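PDB 5WCJ: eEF1A lysine and N-terminal methyltransferase from Homo sapiens, which methylates the translation elongation factor eEF1A, modifying its N-terminus through its C-terminal domain, the part in this chain, and dimethylating one lysine through a separate N-terminal domain. Local coordinates for residues A25-L30 and P57-D62; A106-A109 and R115-Y118. All coordinates share one frame; numbering follows the deposited sequence.

Contact 1: residues A25-L30 and P57-D62; sequences AMIAGL and PLFVHD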
ATOM      1  N   ALA A  25      -5.085  -9.140   3.220  1.00 26.73           N
ATOM      2  CA  ALA A  25      -6.025  -8.551   2.246  1.00 27.84           C
ATOM      3  C   ALA A  25      -5.428  -7.409   1.418  1.00 26.53           C
ATOM      4  O   ALA A  25      -5.692  -7.316   0.216  1.00 27.55           O
ATOM      5  CB  ALA A  25      -7.273  -8.078   2.962  1.00 28.24           C
ATOM      6  N   MET A  26      -4.615  -6.543   2.045  1.00 24.01           N
ATOM      7  CA  MET A  26      -3.975  -5.446   1.288  1.00 23.45           C
ATOM      8  C   MET A  26      -2.967  -5.979   0.258  1.00 23.90           C
ATOM      9  O   MET A  26      -2.990  -5.569  -0.894  1.00 26.08           O
ATOM     10  CB  MET A  26      -3.326  -4.418   2.212  1.00 23.55           C
ATOM     11  CG  MET A  26      -4.351  -3.682   3.063  1.00 24.80           C
ATOM     12  SD  MET A  26      -3.589  -2.653   4.312  1.00 27.47           S
ATOM     13  CE  MET A  26      -3.237  -1.216   3.339  1.00 27.81           C
ATOM     14  N   ILE A  27      -2.141  -6.929   0.683  1.00 25.39           N
ATOM     15  CA  ILE A  27      -1.163  -7.590  -0.185  1.00 27.86           C
ATOM     16  C   ILE A  27      -1.879  -8.272  -1.364  1.00 27.31           C
ATOM     17  O   ILE A  27      -1.406  -8.222  -2.498  1.00 28.79           O
ATOM     18  CB  ILE A  27      -0.286  -8.579   0.639  1.00 30.13           C
ATOM     19  CG1 ILE A  27       0.634  -7.806   1.599  1.00 31.77           C
ATOM     20  CG2 ILE A  27       0.561  -9.438  -0.280  1.00 31.89           C
ATOM     21  CD1 ILE A  27       1.080  -8.598   2.814  1.00 32.75           C
ATOM     22  N   ALA A  28      -3.056  -8.831  -1.118  1.00 27.31           N
ATOM     23  CA  ALA A  28      -3.865  -9.463  -2.172  1.00 29.74           C
ATOM     24  C   ALA A  28      -4.178  -8.529  -3.331  1.00 27.60           C
ATOM     25  O   ALA A  28      -4.334  -8.979  -4.465  1.00 27.89           O
ATOM     26  CB  ALA A  28      -5.142 -10.059  -1.586  1.00 30.89           C
ATOM     27  N   GLY A  29      -4.238  -7.214  -3.066  1.00 25.63           N
ATOM     28  CA  GLY A  29      -4.463  -6.234  -4.094  1.00 25.28           C
ATOM     29  C   GLY A  29      -3.443  -6.141  -5.199  1.00 25.96           C
ATOM     30  O   GLY A  29      -3.745  -5.613  -6.286  1.00 26.28           O
ATOM     31  N   LEU A  30      -2.231  -6.625  -4.923  1.00 26.03           N
ATOM     32  CA  LEU A  30      -1.209  -6.714  -5.963  1.00 30.43           C
ATOM     33  C   LEU A  30      -1.668  -7.583  -7.155  1.00 31.95           C
ATOM     34  O   LEU A  30      -1.208  -7.383  -8.299  1.00 30.59           O
ATOM     35  CB  LEU A  30       0.091  -7.259  -5.385  1.00 31.23           C
ATOM     36  CG  LEU A  30       0.773  -6.472  -4.271  1.00 37.46           C
ATOM     37  CD1 LEU A  30       2.021  -7.191  -3.769  1.00 39.58           C
ATOM     38  CD2 LEU A  30       1.120  -5.086  -4.756  1.00 38.72           C
ATOM     39  N   PRO A  57       5.256  -3.547   5.103  1.00 24.93           N
ATOM     40  CA  PRO A  57       6.349  -3.317   4.160  1.00 25.81           C
ATOM     41  C   PRO A  57       7.462  -4.388   4.259  1.00 25.26           C
ATOM     42  O   PRO A  57       8.103  -4.714   3.256  1.00 25.34           O
ATOM     43  CB  PRO A  57       6.876  -1.923   4.561  1.00 26.41           C
ATOM     44  CG  PRO A  57       6.380  -1.683   5.948  1.00 26.24           C
ATOM     45  CD  PRO A  57       5.108  -2.431   6.065  1.00 26.66           C
ATOM     46  N   LEU A  58       7.686  -4.931   5.451  1.00 24.74           N
ATOM     47  CA  LEU A  58       8.700  -6.005   5.607  1.00 27.53           C
ATOM     48  C   LEU A  58       8.316  -7.265   4.844  1.00 27.98           C
ATOM     49  O   LEU A  58       9.194  -7.922   4.222  1.00 27.62           O
ATOM     50  CB  LEU A  58       8.938  -6.346   7.061  1.00 28.67           C
ATOM     51  CG  LEU A  58      10.123  -7.260   7.379  1.00 33.03           C
ATOM     52  CD1 LEU A  58      11.414  -6.687   6.821  1.00 34.53           C
ATOM     53  CD2 LEU A  58      10.205  -7.433   8.888  1.00 34.75           C
ATOM     54  N   PHE A  59       7.026  -7.575   4.839  1.00 27.83           N
ATOM     55  CA  PHE A  59       6.541  -8.735   4.083  1.00 28.26           C
ATOM     56  C   PHE A  59       6.790  -8.547   2.590  1.00 27.57           C
ATOM     57  O   PHE A  59       7.288  -9.458   1.918  1.00 27.40           O
ATOM     58  CB  PHE A  59       5.064  -9.003   4.320  1.00 30.45           C
ATOM     59  CG  PHE A  59       4.550 -10.225   3.600  1.00 31.72           C
ATOM     60  CD1 PHE A  59       4.138 -10.157   2.264  1.00 32.92           C
ATOM     61  CD2 PHE A  59       4.479 -11.446   4.261  1.00 36.80           C
ATOM     62  CE1 PHE A  59       3.652 -11.292   1.599  1.00 36.59           C
ATOM     63  CE2 PHE A  59       3.991 -12.574   3.606  1.00 37.38           C
ATOM     64  CZ  PHE A  59       3.583 -12.497   2.277  1.00 37.09           C
ATOM     65  N   VAL A  60       6.466  -7.369   2.069  1.00 24.16           N
ATOM     66  CA  VAL A  60       6.615  -7.111   0.634  1.00 25.38           C
ATOM     67  C   VAL A  60       8.110  -7.139   0.284  1.00 26.33           C
ATOM     68  O   VAL A  60       8.507  -7.754  -0.699  1.00 27.78           O
ATOM     69  CB  VAL A  60       5.948  -5.773   0.231  1.00 25.29           C
ATOM     70  CG1 VAL A  60       6.246  -5.397  -1.207  1.00 26.09           C
ATOM     71  CG2 VAL A  60       4.431  -5.871   0.467  1.00 25.65           C
ATOM     72  N   HIS A  61       8.928  -6.472   1.088  1.00 25.15           N
ATOM     73  CA  HIS A  61      10.382  -6.441   0.870  1.00 27.79           C
ATOM     74  C   HIS A  61      10.940  -7.850   0.805  1.00 28.19           C
ATOM     75  O   HIS A  61      11.702  -8.171  -0.091  1.00 30.90           O
ATOM     76  CB  HIS A  61      11.063  -5.680   2.000  1.00 29.12           C
ATOM     77  CG  HIS A  61      12.555  -5.723   1.953  1.00 31.76           C
ATOM     78  ND1 HIS A  61      13.298  -4.864   1.171  1.00 36.12           N
ATOM     79  CD2 HIS A  61      13.445  -6.509   2.606  1.00 35.93           C
ATOM     80  CE1 HIS A  61      14.586  -5.120   1.343  1.00 37.97           C
ATOM     81  NE2 HIS A  61      14.702  -6.116   2.207  1.00 36.30           N
ATOM     82  N   ASP A  62      10.539  -8.686   1.749  1.00 30.67           N
ATOM     83  CA  ASP A  62      11.060 -10.074   1.867  1.00 32.81           C
ATOM     84  C   ASP A  62      10.539 -11.032   0.804  1.00 35.57           C
ATOM     85  O   ASP A  62      11.256 -11.959   0.409  1.00 35.64           O
ATOM     86  CB  ASP A  62      10.734 -10.663   3.250  1.00 34.23           C
ATOM     87  CG  ASP A  62      11.583 -10.061   4.378  1.00 38.29           C
ATOM     88  OD1 ASP A  62      12.591  -9.372   4.112  1.00 39.16           O
ATOM     89  OD2 ASP A  62      11.238 -10.309   5.547  1.00 41.14           O
TER
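Ile27 meets Phe59 and Val60 in a wholly apolar contact, with no hydrogen bond joining the two helical segments. Its terminal methyl leads: Ile27 CD1 lies 3.5 Å from Phe59 CD1 and touches the neighbouring ring carbons CG and CE1 somewhat less closely. The approach is slanted, with the methyl meeting the ring neither squarely over a face nor along an edge. The branch methyl follows behind, Ile27 CG2 standing 4.1 Å from Phe59 CE1, so one flank of the ring meets both methyls of the isoleucine. One residue further along the phenylalanine's helix, Val60 CG2 lies 4.4 Å from Ile27 CG1, a looser touch.

The torsions explain the reach. Ile27 CG1 is anti to the carbonyl carbon (chi1 -69°), and a nearly extended second torsion carries CD1 outward to the ring. Phe59 CG is anti to its backbone N (chi1 -178°), which swings the ring out from its helix. The nearest CA atoms, Ile27 CA and Val60 CA, are 7.8 Å apart, so side chains alone make the contact. On its own helix the Phe59 ring stacks with His63, whose ND1 is hydrogen-bonded to Phe59 O.

Helix 55-63 links the first two strands of the Rossmann-like methyltransferase sheet, 44-49 and 67-73, as a beta-alpha-beta crossover, while helix 21-28 precedes that core in the chain. Met26 and Leu30 rest on Met122 and Val120 of the central strand 118-123; Pro57 and His61 rest on Met94 of the outermost strand 94-98. The two helices thus lie beside each other against the sheet, and Ile27, Phe59 and Val60 fill the seam between them.

Contact 2: residues A106-A109 and R115-Y118; sequences ASLA and RPCY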
ATOM      1  N   ALA A 106       1.803  15.545  -0.905  1.00 28.43           N
ATOM      2  CA  ALA A 106       1.672  16.908  -1.500  1.00 29.98           C
ATOM      3  C   ALA A 106       3.003  17.349  -2.120  1.00 31.70           C
ATOM      4  O   ALA A 106       3.012  17.765  -3.277  1.00 35.43           O
ATOM      5  CB  ALA A 106       1.144  17.915  -0.489  1.00 30.14           C
ATOM      6  N   SER A 107       4.118  17.130  -1.428  1.00 33.74           N
ATOM      7  CA  SER A 107       5.463  17.468  -1.972  1.00 36.60           C
ATOM      8  C   SER A 107       5.812  16.657  -3.187  1.00 36.39           C
ATOM      9  O   SER A 107       6.268  17.214  -4.182  1.00 38.35           O
ATOM     10  CB  SER A 107       6.570  17.280  -0.934  1.00 37.42           C
ATOM     11  OG  SER A 107       6.326  18.124   0.169  1.00 44.62           O
ATOM     12  N   LEU A 108       5.582  15.339  -3.130  1.00 35.64           N
ATOM     13  CA  LEU A 108       5.851  14.480  -4.273  1.00 36.77           C
ATOM     14  C   LEU A 108       5.035  14.861  -5.490  1.00 36.62           C
ATOM     15  O   LEU A 108       5.562  14.868  -6.590  1.00 35.15           O
ATOM     16  CB  LEU A 108       5.548  13.009  -3.968  1.00 36.92           C
ATOM     17  CG  LEU A 108       6.408  12.271  -2.951  1.00 41.91           C
ATOM     18  CD1 LEU A 108       5.920  10.818  -2.877  1.00 42.91           C
ATOM     19  CD2 LEU A 108       7.887  12.383  -3.304  1.00 41.98           C
ATOM     20  N   ALA A 109       3.748  15.143  -5.292  1.00 34.31           N
ATOM     21  CA  ALA A 109       2.856  15.510  -6.385  1.00 38.05           C
ATOM     22  C   ALA A 109       3.242  16.851  -7.027  1.00 40.83           C
ATOM     23  O   ALA A 109       3.003  17.042  -8.203  1.00 44.73           O
ATOM     24  CB  ALA A 109       1.418  15.556  -5.905  1.00 37.21           C
ATOM     25  N   ARG A 115       8.414  14.164 -10.797  1.00 67.47           N
ATOM     26  CA  ARG A 115       7.653  13.502  -9.721  1.00 62.24           C
ATOM     27  C   ARG A 115       7.588  11.970  -9.824  1.00 57.31           C
ATOM     28  O   ARG A 115       7.663  11.418 -10.919  1.00 52.28           O
ATOM     29  CB  ARG A 115       6.234  14.079  -9.592  1.00 61.92           C
ATOM     30  CG  ARG A 115       5.205  13.613 -10.608  1.00 61.33           C
ATOM     31  CD  ARG A 115       3.958  14.467 -10.498  1.00 63.77           C
ATOM     32  NE  ARG A 115       2.836  13.926 -11.264  1.00 67.72           N
ATOM     33  CZ  ARG A 115       2.612  14.096 -12.570  1.00 67.79           C
ATOM     34  NH1 ARG A 115       3.437  14.807 -13.340  1.00 70.51           N
ATOM     35  NH2 ARG A 115       1.537  13.532 -13.122  1.00 67.79           N
ATOM     36  N   PRO A 116       7.433  11.279  -8.677  1.00 56.28           N
ATOM     37  CA  PRO A 116       7.461   9.819  -8.741  1.00 54.45           C
ATOM     38  C   PRO A 116       6.200   9.228  -9.332  1.00 48.85           C
ATOM     39  O   PRO A 116       5.185   9.916  -9.492  1.00 49.76           O
ATOM     40  CB  PRO A 116       7.644   9.388  -7.278  1.00 57.80           C
ATOM     41  CG  PRO A 116       7.769  10.648  -6.482  1.00 59.32           C
ATOM     42  CD  PRO A 116       7.178  11.745  -7.305  1.00 56.82           C
ATOM     43  N   CYS A 117       6.296   7.954  -9.680  1.00 44.24           N
ATOM     44  CA  CYS A 117       5.218   7.227 -10.299  1.00 44.79           C
ATOM     45  C   CYS A 117       5.203   5.823  -9.695  1.00 42.28           C
ATOM     46  O   CYS A 117       6.022   4.969 -10.051  1.00 41.29           O
ATOM     47  CB  CYS A 117       5.438   7.185 -11.809  1.00 53.72           C
ATOM     48  SG  CYS A 117       3.913   6.926 -12.712  1.00 66.74           S
ATOM     49  N   TYR A 118       4.298   5.603  -8.744  1.00 31.90           N
ATOM     50  CA  TYR A 118       4.232   4.335  -8.034  1.00 28.54           C
ATOM     51  C   TYR A 118       3.271   3.377  -8.704  1.00 26.76           C
ATOM     52  O   TYR A 118       2.177   3.770  -9.140  1.00 28.32           O
ATOM     53  CB  TYR A 118       3.819   4.555  -6.575  1.00 26.72           C
ATOM     54  CG  TYR A 118       4.834   5.332  -5.778  1.00 27.42           C
ATOM     55  CD1 TYR A 118       5.958   4.701  -5.236  1.00 27.81           C
ATOM     56  CD2 TYR A 118       4.679   6.688  -5.558  1.00 28.74           C
ATOM     57  CE1 TYR A 118       6.900   5.403  -4.513  1.00 30.57           C
ATOM     58  CE2 TYR A 118       5.627   7.402  -4.835  1.00 31.19           C
ATOM     59  CZ  TYR A 118       6.735   6.744  -4.315  1.00 32.78           C
ATOM     60  OH  TYR A 118       7.676   7.416  -3.568  1.00 36.68           O
TER
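Leu108 lays its side chain across Pro116 and ends against Tyr118. Its CB starts 3.9 Å from Pro116 CD, and its CG stands 4.1 Å from Pro116 CG. At the fork the methyls part company. Leu108 CD2 packs on Pro116 CG at 3.6 Å, the tightest apolar touch here, with the leucine crossing the proline at about a right angle. Leu108 CD1 continues the extended line of the chain (chi2 -178°) to the rim of the Tyr118 ring, near the ring plane, where it lies 3.9 Å from Tyr118 CE2 and about as far from the hydroxyl oxygen.

Leu108 is in the last turn of helix 101-109, and Tyr118 opens strand 118-123. In this Rossmann-like methyltransferase sheet, of strand order 3-2-1-4-5-7-6, the helix belongs to the connection that brings the chain from the outermost strand 94-98 back past two strands to the fourth. Pro116 lies in the loop just before that strand.

The helix end also offers its carbonyls to the returning chain, with carbon atoms against them and no hydrogen bond across. Leu108 O lies 3.2 Å from Arg115 CB and 3.6 Å from Pro116 CD. Ala109 O is 3.6 Å from Arg115 CD. Arg115 CG sits between the backbone N and the carbonyl carbon (chi1 78°), and the side chain then runs extended from CG to NE. The Arg115 guanidinium group is hydrogen-bonded through NE to Ser152 O and through NH1 to Gly112 O, one at the end of helix 144-152 and the other in the intervening loop. The methyl of Ala109 touches Lys149 and Ser152 on that same helix. At the tyrosine, the hydroxyl of the buried side chain is hydrogen-bonded to Asp70 OD2 on strand 67-73.

Contact 1 is the more buried of the two, centred about 8 Å from the centre of the chain, whereas contact 2, at about 15 Å, belongs to the surface. Their centres are about 21 Å apart and they do not touch, but both involve strand 118-123: Met26 and Leu30 of segment 25-30 touch its Met122 and Val120, and segment 115-118 leads into it. Contact 1 joins two separate helices through hydrocarbon alone. Contact 2 joins a helix end to the chain returning soon after it, and mixes leucine packing with backbone carbonyls and with arginine and tyrosine groups that find polar partners nearby. In each, the central aliphatic side chain lies about 12 Å from the bound S-adenosyl-L-homocysteine.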